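Local coordinates for protein platelet aggregation factor Sm-hPAF (Streptococcus mitis, PDB 4GWI) that binds fucosylated Lewis glycans through its F-type lectin domain and, as the full-length toxin, probably forms pores in cholesterol-containing host membranes, at residues A18-T23 against G27-A32; L72-R75 against V80-R83. The protein carries 2 engineered substitutions. One frame throughout, in Å; residues are numbered along the deposited sequence.

Overall arrangement
Interactions 1 and 2 follow one another along the chain of this fucose-binding lectin domain, with centres 15 Å apart and nearest atoms about 7 Å apart, without touching. Of the two, only interaction 2 (72-75 with 80-83) contributes residues to the glycan pocket, since Arg75 and Arg83 both donate to fucose. Interaction 1 (18-23 with 27-32) is linked to the pocket indirectly: Gly27 is about 8 Å from a bound fucose and bonds through its backbone to His48, whose side chain also holds the fucose of interaction 2. The calcium site lies near both. Arg31 and Ala139 bind the metal, and the side chains of Ala139 and Arg75 are about 6 Å apart.

Interaction 1 (A18-T23 against G27-A32); sequences ASQSST and GAATRA. Unlike the reference sequence in segment 27-32: Thr30 (reference Ala). With CA (calcium ion), chain F.
Gln20 and Gly27 meet through an amide nitrogen that spends both of its hydrogens on acceptors in the loop following its strand. Gln20 NE2 donates across the contact to Gly27 O at 2.9 Å (164°), and to Thr23 OG1 of its own segment, about equally straight, at 3.0 Å. Both acceptors lie in or close to the amide plane, which fixes the rotation of the group, although the donor stands 31° away from the carbonyl plane of Gly27. The side chain leaves the backbone with CG between N and the carbonyl carbon (chi1 61°) and then runs extended. Its CB and CG pass along the Ala29 methyl, Gln20 CG at 3.8 Å from Ala29 CB, and the amide carbon CD follows at 3.6 Å from the same CB. Beside it, Ala18 CB lies 4.1 Å from Ala29 CB, and at the other end Thr23 CG2 comes to 3.9 Å from Gly27 N. The hydrogen bond thus holds the loop leading into the 3-10 segment, while the apolar part of the glutamine meets its first residue, Ala29. That segment presents Arg31 O to calcium at 2.2 Å, and Asp34, Asn36, Ser45, Ala139 and Glu140 complete the site. Strand 17-20 edges the five-stranded antiparallel sheet; next to it runs strand 56-61, whose Trp57 packs against Ala18 and Gln20 and donates its indole NE1 to Ala29 O.

Interaction 2 (L72-R75 against V80-R83); sequences LYNR and VANR. With FUC (alpha-L-fucopyranose), chain B.
Asn74 and Ala81 join the end of a strand to a 3-10 segment in this F-type lectin fold, with the fucose-binding Arg75 and Arg83 just beyond them. The packing is tight here: Asn74 ND2 donates to Ala81 O at 2.9 Å, almost straight (173°) and close to its own amide plane, while Ala81 CB sits 3.6 Å from Arg75 O. Toward the sugar the contact becomes apolar at Val80, and beyond it water and sugar bridge the arginines. Val80 spreads its two methyls over different guanidinium groups, CG2 over one face of Arg75 toward the rim and CG1 centrally over a face of Arg83. Arg75 reaches out fully extended, with CG anti to the backbone N (chi1 -177°), and its NE forms a salt bridge with Asp77. Between the two arginines there is no direct bond; a water accepts from both NH1 atoms at 2.9 Å. Fucose is gripped by both cationic groups, as Arg83 NH2 donates to O3 at 3.1 Å and Arg75 NH2 to the ring oxygen O5 at 2.8 Å. His48 of the pocket adds a further bond to this sugar. The two arginines converge on a single hydroxyl: Arg75 NH1 and Arg83 NH1 each donate to fucose O4 at 2.9 Å.

Interaction 1 (A18-T23 against G27-A32)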
# COMPACT_ATOMS: atom_id res chain seq x y z
N ALA A 18 10.77 -2.30 1.23
CA ALA A 18 9.38 -2.84 1.07
C ALA A 18 9.54 -4.31 1.00
O ALA A 18 10.54 -4.92 0.55
CB ALA A 18 8.65 -2.26 -0.18
N SER A 19 8.44 -4.95 1.38
CA SER A 19 8.40 -6.45 1.35
C SER A 19 6.93 -6.85 1.15
O SER A 19 6.01 -6.06 1.26
CB SER A 19 8.95 -7.12 2.62
OG SER A 19 8.20 -6.71 3.73
N GLN A 20 6.73 -8.14 0.82
CA GLN A 20 5.35 -8.58 0.64
C GLN A 20 5.33 -10.13 0.89
O GLN A 20 6.39 -10.79 1.02
CB GLN A 20 4.84 -8.16 -0.80
CG GLN A 20 5.69 -8.83 -1.91
CD GLN A 20 5.40 -8.24 -3.26
OE1 GLN A 20 4.66 -7.26 -3.39
NE2 GLN A 20 6.02 -8.82 -4.32
N SER A 21 4.12 -10.61 0.97
CA SER A 21 3.93 -12.05 1.35
C SER A 21 4.52 -13.05 0.40
O SER A 21 4.99 -14.10 0.89
CB SER A 21 2.38 -12.26 1.57
OG SER A 21 1.65 -11.92 0.42
N SER A 22 4.58 -12.81 -0.89
CA SER A 22 5.28 -13.61 -1.81
C SER A 22 5.39 -12.74 -3.09
O SER A 22 4.72 -11.68 -3.16
CB SER A 22 4.39 -14.87 -2.18
OG SER A 22 3.06 -14.51 -2.60
N THR A 23 6.14 -13.24 -4.08
CA THR A 23 6.30 -12.50 -5.34
C THR A 23 6.03 -13.38 -6.52
O THR A 23 6.54 -14.52 -6.50
CB THR A 23 7.77 -11.94 -5.39
OG1 THR A 23 7.97 -11.08 -4.21
CG2 THR A 23 7.99 -11.12 -6.68
N GLY A 27 6.83 -9.30 -9.91
CA GLY A 27 6.25 -8.00 -9.39
C GLY A 27 6.83 -7.63 -8.01
O GLY A 27 6.16 -7.63 -6.98
N ALA A 28 8.12 -7.27 -8.03
CA ALA A 28 8.85 -6.95 -6.82
C ALA A 28 8.16 -5.88 -5.96
O ALA A 28 7.59 -4.90 -6.47
CB ALA A 28 10.20 -6.35 -7.26
N ALA A 29 8.20 -6.12 -4.64
CA ALA A 29 7.52 -5.24 -3.70
C ALA A 29 8.02 -3.79 -3.80
O ALA A 29 7.24 -2.87 -3.59
CB ALA A 29 7.79 -5.70 -2.24
N THR A 30 9.28 -3.64 -4.21
CA THR A 30 9.84 -2.26 -4.29
C THR A 30 9.21 -1.49 -5.46
O THR A 30 9.31 -0.26 -5.47
CB THR A 30 11.35 -2.27 -4.44
OG1 THR A 30 11.73 -3.21 -5.46
CG2 THR A 30 11.99 -2.72 -3.20
N ARG A 31 8.45 -2.16 -6.34
CA ARG A 31 7.76 -1.36 -7.41
C ARG A 31 6.71 -0.43 -6.89
O ARG A 31 6.26 0.53 -7.58
CB ARG A 31 7.15 -2.32 -8.41
CG ARG A 31 8.24 -3.03 -9.21
CD ARG A 31 7.54 -4.08 -10.10
NE ARG A 31 8.62 -4.74 -10.91
CZ ARG A 31 8.31 -5.53 -11.95
NH1 ARG A 31 9.33 -6.04 -12.72
NH2 ARG A 31 7.03 -5.84 -12.26
N ALA A 32 6.19 -0.63 -5.65
CA ALA A 32 5.17 0.29 -5.15
C ALA A 32 5.78 1.50 -4.42
O ALA A 32 5.02 2.37 -4.02
CB ALA A 32 4.20 -0.50 -4.13
CA CA F . 5.31 2.05 -8.93

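Interaction 2 (L72-R75 against V80-R83)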
# COMPACT_ATOMS: atom_id res chain seq x y z
N LEU A 72 -3.06 4.92 -2.05
CA LEU A 72 -2.81 3.65 -2.75
C LEU A 72 -3.18 3.98 -4.25
O LEU A 72 -4.24 4.51 -4.54
CB LEU A 72 -3.78 2.55 -2.32
CG LEU A 72 -3.71 2.19 -0.82
CD1 LEU A 72 -4.48 0.88 -0.67
CD2 LEU A 72 -2.33 2.07 -0.17
N TYR A 73 -2.37 3.43 -5.13
CA TYR A 73 -2.68 3.50 -6.59
C TYR A 73 -2.80 2.10 -7.08
O TYR A 73 -1.87 1.28 -6.91
CB TYR A 73 -1.53 4.19 -7.32
CG TYR A 73 -1.31 5.64 -6.95
CD1 TYR A 73 -1.72 6.63 -7.84
CD2 TYR A 73 -0.72 6.01 -5.72
CE1 TYR A 73 -1.50 7.95 -7.52
CE2 TYR A 73 -0.53 7.36 -5.38
CZ TYR A 73 -0.93 8.30 -6.31
OH TYR A 73 -0.68 9.62 -6.05
N ASN A 74 -3.97 1.77 -7.63
CA ASN A 74 -4.29 0.41 -8.03
C ASN A 74 -3.66 0.02 -9.37
O ASN A 74 -3.31 0.91 -10.14
CB ASN A 74 -5.84 0.26 -8.12
CG ASN A 74 -6.29 -1.17 -8.00
OD1 ASN A 74 -5.52 -2.12 -7.87
ND2 ASN A 74 -7.63 -1.34 -8.14
N ARG A 75 -3.55 -1.29 -9.61
CA ARG A 75 -3.26 -1.74 -11.00
C ARG A 75 -4.42 -1.33 -11.90
O ARG A 75 -5.58 -1.40 -11.49
CB ARG A 75 -3.12 -3.24 -10.93
CG ARG A 75 -2.74 -3.79 -12.31
CD ARG A 75 -2.57 -5.30 -12.23
NE ARG A 75 -2.30 -5.82 -13.59
CZ ARG A 75 -2.10 -7.12 -13.89
NH1 ARG A 75 -2.08 -8.09 -12.94
NH2 ARG A 75 -1.87 -7.42 -15.20
N VAL A 80 -8.49 -6.50 -13.94
CA VAL A 80 -8.24 -7.22 -12.69
C VAL A 80 -8.07 -6.20 -11.54
O VAL A 80 -7.58 -6.59 -10.43
CB VAL A 80 -6.98 -8.09 -12.80
CG1 VAL A 80 -7.22 -9.26 -13.78
CG2 VAL A 80 -5.76 -7.27 -13.27
N ALA A 81 -8.54 -4.97 -11.75
CA ALA A 81 -8.44 -3.92 -10.69
C ALA A 81 -9.23 -4.35 -9.45
O ALA A 81 -8.88 -3.96 -8.32
CB ALA A 81 -8.93 -2.55 -11.21
N ASN A 82 -10.29 -5.15 -9.59
CA ASN A 82 -11.07 -5.61 -8.45
C ASN A 82 -10.39 -6.52 -7.50
O ASN A 82 -10.95 -6.79 -6.46
CB ASN A 82 -12.44 -6.21 -8.92
CG ASN A 82 -12.30 -7.54 -9.69
OD1 ASN A 82 -13.19 -8.38 -9.63
ND2 ASN A 82 -11.18 -7.73 -10.43
N ARG A 83 -9.15 -6.97 -7.79
CA ARG A 83 -8.42 -7.74 -6.82
C ARG A 83 -8.09 -6.90 -5.58
O ARG A 83 -7.88 -7.47 -4.48
CB ARG A 83 -7.11 -8.28 -7.43
CG ARG A 83 -7.33 -9.38 -8.50
CD ARG A 83 -6.05 -9.60 -9.28
NE ARG A 83 -6.37 -10.70 -10.25
CZ ARG A 83 -5.48 -11.17 -11.15
NH1 ARG A 83 -4.19 -10.69 -11.25
NH2 ARG A 83 -5.90 -12.19 -11.95
C1 FUC B . -2.81 -10.62 -16.33
C2 FUC B . -3.60 -11.37 -15.27
C3 FUC B . -2.79 -12.47 -14.66
C4 FUC B . -1.54 -11.86 -14.06
C5 FUC B . -0.82 -11.14 -15.18
C6 FUC B . 0.47 -10.51 -14.71
O2 FUC B . -4.77 -11.91 -15.86
O3 FUC B . -3.54 -13.10 -13.70
O4 FUC B . -1.93 -10.99 -13.03
O5 FUC B . -1.63 -10.15 -15.75
O HOH W 1 -3.00 -8.20 -10.23